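Local coordinates for anophensin (PDB 6XMB), which inhibits host blood coagulation by blocking reciprocal activation of factor XII and prekallikrein, and weakly inhibits the alternative pathway of complement, at residues V36-K47 / L106-L117. Residues are numbered along the deposited sequence; the frame is centred on the assembly and turned at random.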
ATOM      1  N   VAL A  36      13.338   1.204  -6.015  1.00 35.48           N
ATOM      2  CA  VAL A  36      13.720   0.177  -6.986  1.00 38.46           C
ATOM      3  C   VAL A  36      14.403   0.812  -8.185  1.00 40.88           C
ATOM      4  O   VAL A  36      15.470   0.365  -8.617  1.00 39.19           O
ATOM      5  CB  VAL A  36      12.482  -0.658  -7.372  1.00 36.83           C
ATOM      6  CG1 VAL A  36      12.730  -1.498  -8.615  1.00 39.62           C
ATOM      7  CG2 VAL A  36      12.120  -1.552  -6.214  1.00 34.50           C
ATOM      8  N   GLN A  37      13.851   1.914  -8.705  1.00 41.54           N
ATOM      9  CA  GLN A  37      14.458   2.568  -9.867  1.00 42.25           C
ATOM     10  C   GLN A  37      15.884   3.041  -9.586  1.00 43.02           C
ATOM     11  O   GLN A  37      16.784   2.877 -10.424  1.00 44.24           O
ATOM     12  CB  GLN A  37      13.587   3.743 -10.315  1.00 44.91           C
ATOM     13  CG  GLN A  37      12.207   3.322 -10.809  1.00 49.59           C
ATOM     14  CD  GLN A  37      11.322   4.498 -11.244  1.00 52.03           C
ATOM     15  OE1 GLN A  37      11.740   5.653 -11.222  1.00 55.51           O
ATOM     16  NE2 GLN A  37      10.098   4.190 -11.652  1.00 51.41           N
ATOM     17  N   ASN A  38      16.109   3.641  -8.417  1.00 40.96           N
ATOM     18  CA  ASN A  38      17.372   4.325  -8.174  1.00 41.01           C
ATOM     19  C   ASN A  38      18.475   3.371  -7.737  1.00 40.69           C
ATOM     20  O   ASN A  38      19.600   3.462  -8.236  1.00 44.26           O
ATOM     21  CB  ASN A  38      17.177   5.419  -7.130  1.00 42.16           C
ATOM     22  CG  ASN A  38      16.319   6.567  -7.648  1.00 44.97           C
ATOM     23  OD1 ASN A  38      16.246   6.804  -8.849  1.00 46.98           O
ATOM     24  ND2 ASN A  38      15.659   7.266  -6.744  1.00 43.17           N
ATOM     25  N   GLN A  39      18.191   2.480  -6.782  1.00 44.97           N
ATOM     26  CA  GLN A  39      19.210   1.583  -6.238  1.00 44.14           C
ATOM     27  C   GLN A  39      19.384   0.306  -7.039  1.00 44.81           C
ATOM     28  O   GLN A  39      20.375  -0.400  -6.839  1.00 46.39           O
ATOM     29  CB  GLN A  39      18.880   1.193  -4.802  1.00 41.99           C
ATOM     30  CG  GLN A  39      18.413   2.331  -3.949  1.00 41.80           C
ATOM     31  CD  GLN A  39      19.518   3.295  -3.642  1.00 47.30           C
ATOM     32  OE1 GLN A  39      20.631   2.891  -3.302  1.00 51.66           O
ATOM     33  NE2 GLN A  39      19.235   4.584  -3.785  1.00 52.79           N
ATOM     34  N   LEU A  40      18.454  -0.029  -7.925  1.00 40.35           N
ATOM     35  CA  LEU A  40      18.493  -1.359  -8.505  1.00 42.19           C
ATOM     36  C   LEU A  40      18.418  -1.308 -10.020  1.00 44.55           C
ATOM     37  O   LEU A  40      19.327  -1.787 -10.700  1.00 47.25           O
ATOM     38  CB  LEU A  40      17.355  -2.213  -7.941  1.00 38.42           C
ATOM     39  CG  LEU A  40      17.318  -3.665  -8.407  1.00 42.01           C
ATOM     40  CD1 LEU A  40      18.563  -4.379  -7.948  1.00 40.74           C
ATOM     41  CD2 LEU A  40      16.089  -4.386  -7.872  1.00 40.57           C
ATOM     42  N   ARG A  41      17.339  -0.744 -10.559  1.00 40.58           N
ATOM     43  CA  ARG A  41      17.170  -0.726 -12.007  1.00 43.96           C
ATOM     44  C   ARG A  41      18.310   0.026 -12.676  1.00 46.35           C
ATOM     45  O   ARG A  41      18.974  -0.499 -13.577  1.00 49.89           O
ATOM     46  CB  ARG A  41      15.822  -0.103 -12.369  1.00 45.41           C
ATOM     47  CG  ARG A  41      15.537  -0.041 -13.868  1.00 49.15           C
ATOM     48  CD  ARG A  41      14.395   0.938 -14.161  1.00 50.47           C
ATOM     49  NE  ARG A  41      14.844   2.324 -14.041  1.00 52.49           N
ATOM     50  CZ  ARG A  41      14.033   3.381 -14.008  1.00 53.44           C
ATOM     51  NH1 ARG A  41      12.722   3.216 -14.076  1.00 53.01           N
ATOM     52  NH2 ARG A  41      14.535   4.606 -13.897  1.00 54.37           N
ATOM     53  N   ASN A  42      18.579   1.246 -12.227  1.00 44.80           N
ATOM     54  CA  ASN A  42      19.542   2.079 -12.944  1.00 47.64           C
ATOM     55  C   ASN A  42      20.944   1.503 -12.927  1.00 48.01           C
ATOM     56  O   ASN A  42      21.531   1.348 -14.016  1.00 49.68           O
ATOM     57  CB  ASN A  42      19.514   3.505 -12.390  1.00 45.98           C
ATOM     58  CG  ASN A  42      18.290   4.268 -12.824  1.00 49.59           C
ATOM     59  OD1 ASN A  42      17.741   4.034 -13.904  1.00 53.38           O
ATOM     60  ND2 ASN A  42      17.855   5.200 -11.989  1.00 48.58           N
ATOM     61  N   PRO A  43      21.541   1.142 -11.788  1.00 47.98           N
ATOM     62  CA  PRO A  43      22.876   0.532 -11.851  1.00 47.71           C
ATOM     63  C   PRO A  43      22.914  -0.762 -12.651  1.00 50.78           C
ATOM     64  O   PRO A  43      23.926  -1.041 -13.299  1.00 51.72           O
ATOM     65  CB  PRO A  43      23.237   0.310 -10.379  1.00 43.61           C
ATOM     66  CG  PRO A  43      21.940   0.347  -9.656  1.00 44.08           C
ATOM     67  CD  PRO A  43      21.087   1.306 -10.393  1.00 44.32           C
ATOM     68  N   LEU A  44      21.835  -1.552 -12.666  1.00 50.96           N
ATOM     69  CA  LEU A  44      21.846  -2.762 -13.487  1.00 51.10           C
ATOM     70  C   LEU A  44      21.685  -2.439 -14.962  1.00 54.16           C
ATOM     71  O   LEU A  44      22.135  -3.207 -15.815  1.00 54.71           O
ATOM     72  CB  LEU A  44      20.745  -3.721 -13.047  1.00 48.58           C
ATOM     73  CG  LEU A  44      21.040  -4.591 -11.829  1.00 47.18           C
ATOM     74  CD1 LEU A  44      19.740  -5.164 -11.302  1.00 45.51           C
ATOM     75  CD2 LEU A  44      21.988  -5.725 -12.204  1.00 46.90           C
ATOM     76  N   TYR A  45      21.033  -1.323 -15.289  1.00 49.58           N
ATOM     77  CA  TYR A  45      21.030  -0.891 -16.680  1.00 52.86           C
ATOM     78  C   TYR A  45      22.432  -0.544 -17.147  1.00 55.78           C
ATOM     79  O   TYR A  45      22.749  -0.724 -18.327  1.00 60.05           O
ATOM     80  CB  TYR A  45      20.112   0.314 -16.881  1.00 53.62           C
ATOM     81  CG  TYR A  45      18.652  -0.035 -17.092  1.00 55.42           C
ATOM     82  CD1 TYR A  45      18.263  -1.330 -17.424  1.00 56.83           C
ATOM     83  CD2 TYR A  45      17.658   0.937 -16.974  1.00 54.26           C
ATOM     84  CE1 TYR A  45      16.914  -1.652 -17.623  1.00 56.34           C
ATOM     85  CE2 TYR A  45      16.318   0.625 -17.177  1.00 56.23           C
ATOM     86  CZ  TYR A  45      15.956  -0.665 -17.499  1.00 56.57           C
ATOM     87  OH  TYR A  45      14.634  -0.968 -17.694  1.00 58.91           O
ATOM     88  N   LEU A  46      23.278  -0.038 -16.241  1.00 57.60           N
ATOM     89  CA  LEU A  46      24.663   0.260 -16.591  1.00 59.11           C
ATOM     90  C   LEU A  46      25.407  -1.009 -16.960  1.00 61.50           C
ATOM     91  O   LEU A  46      26.065  -1.078 -18.005  1.00 65.45           O
ATOM     92  CB  LEU A  46      25.364   0.967 -15.431  1.00 57.76           C
ATOM     93  CG  LEU A  46      24.814   2.339 -15.010  1.00 58.08           C
ATOM     94  CD1 LEU A  46      25.533   2.859 -13.770  1.00 58.18           C
ATOM     95  CD2 LEU A  46      24.938   3.343 -16.130  1.00 60.72           C
ATOM     96  N   LYS A  47      25.305  -2.028 -16.108  1.00 60.26           N
ATOM     97  CA  LYS A  47      25.972  -3.294 -16.360  1.00 59.68           C
ATOM     98  C   LYS A  47      25.539  -3.892 -17.688  1.00 63.18           C
ATOM     99  O   LYS A  47      26.358  -4.459 -18.417  1.00 66.76           O
ATOM    100  CB  LYS A  47      25.676  -4.249 -15.215  1.00 57.11           C
ATOM    101  CG  LYS A  47      26.421  -5.577 -15.288  1.00 59.83           C
ATOM    102  CD  LYS A  47      27.877  -5.401 -14.889  1.00 59.29           C
ATOM    103  CE  LYS A  47      28.519  -6.731 -14.490  1.00 58.26           C
ATOM    104  NZ  LYS A  47      29.914  -6.502 -13.993  1.00 59.25           N
ATOM    105  N   LEU A 106      18.203  -2.985  -1.350  1.00 44.77           N
ATOM    106  CA  LEU A 106      18.226  -2.977  -2.807  1.00 43.90           C
ATOM    107  C   LEU A 106      19.634  -2.750  -3.322  1.00 46.29           C
ATOM    108  O   LEU A 106      20.013  -3.290  -4.365  1.00 48.19           O
ATOM    109  CB  LEU A 106      17.299  -1.887  -3.342  1.00 39.91           C
ATOM    110  CG  LEU A 106      15.807  -1.967  -3.009  1.00 38.94           C
ATOM    111  CD1 LEU A 106      15.119  -0.684  -3.463  1.00 34.71           C
ATOM    112  CD2 LEU A 106      15.177  -3.167  -3.680  1.00 36.17           C
ATOM    113  N   LYS A 107      20.405  -1.917  -2.617  1.00 45.30           N
ATOM    114  CA  LYS A 107      21.785  -1.646  -3.000  1.00 47.68           C
ATOM    115  C   LYS A 107      22.614  -2.921  -2.975  1.00 49.88           C
ATOM    116  O   LYS A 107      23.269  -3.270  -3.964  1.00 50.63           O
ATOM    117  CB  LYS A 107      22.389  -0.610  -2.057  1.00 48.32           C
ATOM    118  CG  LYS A 107      23.744  -0.086  -2.501  1.00 50.34           C
ATOM    119  CD  LYS A 107      24.436   0.617  -1.360  1.00 53.57           C
ATOM    120  CE  LYS A 107      25.758   1.208  -1.801  1.00 59.71           C
ATOM    121  NZ  LYS A 107      26.590   1.562  -0.616  1.00 65.62           N
ATOM    122  N   LYS A 108      22.592  -3.632  -1.846  1.00 46.74           N
ATOM    123  CA  LYS A 108      23.255  -4.927  -1.792  1.00 50.95           C
ATOM    124  C   LYS A 108      22.715  -5.857  -2.872  1.00 50.47           C
ATOM    125  O   LYS A 108      23.480  -6.593  -3.501  1.00 52.84           O
ATOM    126  CB  LYS A 108      23.100  -5.541  -0.399  1.00 49.96           C
ATOM    127  N   LEU A 109      21.403  -5.823  -3.128  1.00 50.25           N
ATOM    128  CA  LEU A 109      20.855  -6.735  -4.130  1.00 49.58           C
ATOM    129  C   LEU A 109      21.363  -6.390  -5.522  1.00 51.05           C
ATOM    130  O   LEU A 109      21.619  -7.283  -6.338  1.00 53.30           O
ATOM    131  CB  LEU A 109      19.327  -6.715  -4.102  1.00 43.86           C
ATOM    132  CG  LEU A 109      18.647  -7.446  -5.268  1.00 45.26           C
ATOM    133  CD1 LEU A 109      19.050  -8.919  -5.287  1.00 47.38           C
ATOM    134  CD2 LEU A 109      17.151  -7.321  -5.143  1.00 43.56           C
ATOM    135  N   ALA A 110      21.507  -5.095  -5.819  1.00 46.26           N
ATOM    136  CA  ALA A 110      22.016  -4.699  -7.126  1.00 49.82           C
ATOM    137  C   ALA A 110      23.440  -5.192  -7.348  1.00 53.63           C
ATOM    138  O   ALA A 110      23.856  -5.401  -8.493  1.00 55.77           O
ATOM    139  CB  ALA A 110      21.956  -3.181  -7.276  1.00 47.13           C
ATOM    140  N   ALA A 111      24.197  -5.379  -6.267  1.00 51.10           N
ATOM    141  CA  ALA A 111      25.576  -5.840  -6.377  1.00 56.15           C
ATOM    142  C   ALA A 111      25.636  -7.334  -6.658  1.00 58.35           C
ATOM    143  O   ALA A 111      26.344  -7.774  -7.572  1.00 62.20           O
ATOM    144  CB  ALA A 111      26.341  -5.505  -5.099  1.00 55.51           C
ATOM    145  N   SER A 112      24.901  -8.132  -5.877  1.00 57.57           N
ATOM    146  CA  SER A 112      24.898  -9.578  -6.080  1.00 59.23           C
ATOM    147  C   SER A 112      24.213  -9.958  -7.385  1.00 61.12           C
ATOM    148  O   SER A 112      24.568 -10.974  -7.994  1.00 63.89           O
ATOM    149  CB  SER A 112      24.215 -10.272  -4.904  1.00 58.91           C
ATOM    150  OG  SER A 112      22.817 -10.043  -4.904  1.00 53.80           O
ATOM    151  N   THR A 113      23.224  -9.172  -7.820  1.00 56.75           N
ATOM    152  CA  THR A 113      22.622  -9.394  -9.131  1.00 57.48           C
ATOM    153  C   THR A 113      23.624  -9.118 -10.241  1.00 60.22           C
ATOM    154  O   THR A 113      23.669  -9.843 -11.241  1.00 64.24           O
ATOM    155  CB  THR A 113      21.383  -8.510  -9.306  1.00 52.51           C
ATOM    156  OG1 THR A 113      20.508  -8.698  -8.195  1.00 47.92           O
ATOM    157  CG2 THR A 113      20.651  -8.868 -10.573  1.00 52.74           C
ATOM    158  N   GLU A 114      24.423  -8.063 -10.095  1.00 56.75           N
ATOM    159  CA  GLU A 114      25.464  -7.805 -11.079  1.00 60.58           C
ATOM    160  C   GLU A 114      26.395  -9.002 -11.213  1.00 66.20           C
ATOM    161  O   GLU A 114      26.793  -9.367 -12.324  1.00 68.84           O
ATOM    162  CB  GLU A 114      26.257  -6.560 -10.696  1.00 60.10           C
ATOM    163  CG  GLU A 114      25.639  -5.248 -11.157  1.00 59.25           C
ATOM    164  CD  GLU A 114      26.702  -4.242 -11.572  1.00 61.69           C
ATOM    165  OE1 GLU A 114      27.897  -4.615 -11.505  1.00 65.71           O
ATOM    166  OE2 GLU A 114      26.356  -3.097 -11.974  1.00 58.63           O
ATOM    167  N   GLN A 115      26.722  -9.651 -10.092  1.00 61.53           N
ATOM    168  CA  GLN A 115      27.706 -10.727 -10.123  1.00 66.66           C
ATOM    169  C   GLN A 115      27.176 -11.981 -10.812  1.00 68.00           C
ATOM    170  O   GLN A 115      27.936 -12.651 -11.516  1.00 73.95           O
ATOM    171  CB  GLN A 115      28.187 -11.046  -8.707  1.00 68.06           C
ATOM    172  CG  GLN A 115      29.063  -9.951  -8.072  1.00 69.21           C
ATOM    173  CD  GLN A 115      30.442  -9.790  -8.737  1.00 74.12           C
ATOM    174  OE1 GLN A 115      30.577  -9.119  -9.765  1.00 74.90           O
ATOM    175  NE2 GLN A 115      31.466 -10.396  -8.140  1.00 76.11           N
ATOM    176  N   CYS A 116      25.892 -12.309 -10.654  1.00 65.74           N
ATOM    177  CA  CYS A 116      25.326 -13.492 -11.294  1.00 67.80           C
ATOM    178  C   CYS A 116      24.651 -13.204 -12.629  1.00 68.45           C
ATOM    179  O   CYS A 116      24.023 -14.106 -13.189  1.00 69.48           O
ATOM    180  CB  CYS A 116      24.323 -14.203 -10.368  1.00 67.58           C
ATOM    181  SG  CYS A 116      22.846 -13.300  -9.714  1.00 66.84           S
ATOM    182  N   LEU A 117      24.772 -11.984 -13.161  1.00 65.76           N
ATOM    183  CA  LEU A 117      23.953 -11.596 -14.308  1.00 63.48           C
ATOM    184  C   LEU A 117      24.331 -12.375 -15.566  1.00 70.19           C
ATOM    185  O   LEU A 117      23.459 -12.889 -16.276  1.00 73.11           O
ATOM    186  CB  LEU A 117      24.080 -10.097 -14.545  1.00 61.64           C
ATOM    187  CG  LEU A 117      23.038  -9.533 -15.506  1.00 60.15           C
ATOM    188  CD1 LEU A 117      21.636  -9.759 -14.965  1.00 56.09           C
ATOM    189  CD2 LEU A 117      23.307  -8.067 -15.717  1.00 55.64           C
TER
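Ala110 meets the 36-47 helix where the two backbones run closest, its CB 3.2 Å from Gln39 O and 3.7 Å from Leu40 CD1. Around that carbonyl the helix widens to a pi-type turn at 37-41 and kinks where Pro43, lacking an N-H, gives Gln39 O no helical bond. The trans chi1 of Leu40 (-177°) carries CD1 to the CA and CB of Ala110 and against Leu109 CG, while CD2 lies 4.1 Å from Leu109 CD2. At the N-terminal end Leu106 lays CB against Gln39 CB and reaches on with CD1 to Val36 N, 3.6 Å away; its side chain stands nearly perpendicular to that of Val36. Segments 36-47 and 106-116, of helices 6-49 and 92-116, run nearly parallel (crossing angle -17°, axes 8.0 Å apart at closest approach). Helix 59-80 completes the three-helix bundle of this aegyptin C-terminal domain, packing Val69, Met65 and Leu72 on Leu40, Leu44 and Leu106; the Cys61-Cys116 disulfide ties it to helix 92-116. Leu44 sends both methyls to Thr113 CG2, CD2 at 3.8 Å; CD2 also rests on Glu114 CG, the two side chains pointing in opposite directions. Phe15 of the second subunit also packs on Leu44. The chi1 of Thr113 (-52°) puts OG1 beside the backbone N, hydrogen-bonded to Leu109 O (2.6 Å) from above the carbonyl plane, and turns CG2 to Leu44. Lys47, bent at chi2, drapes its methylenes over the Glu114 carboxylate and ends in a long salt bridge, NZ to OE1 3.7 Å.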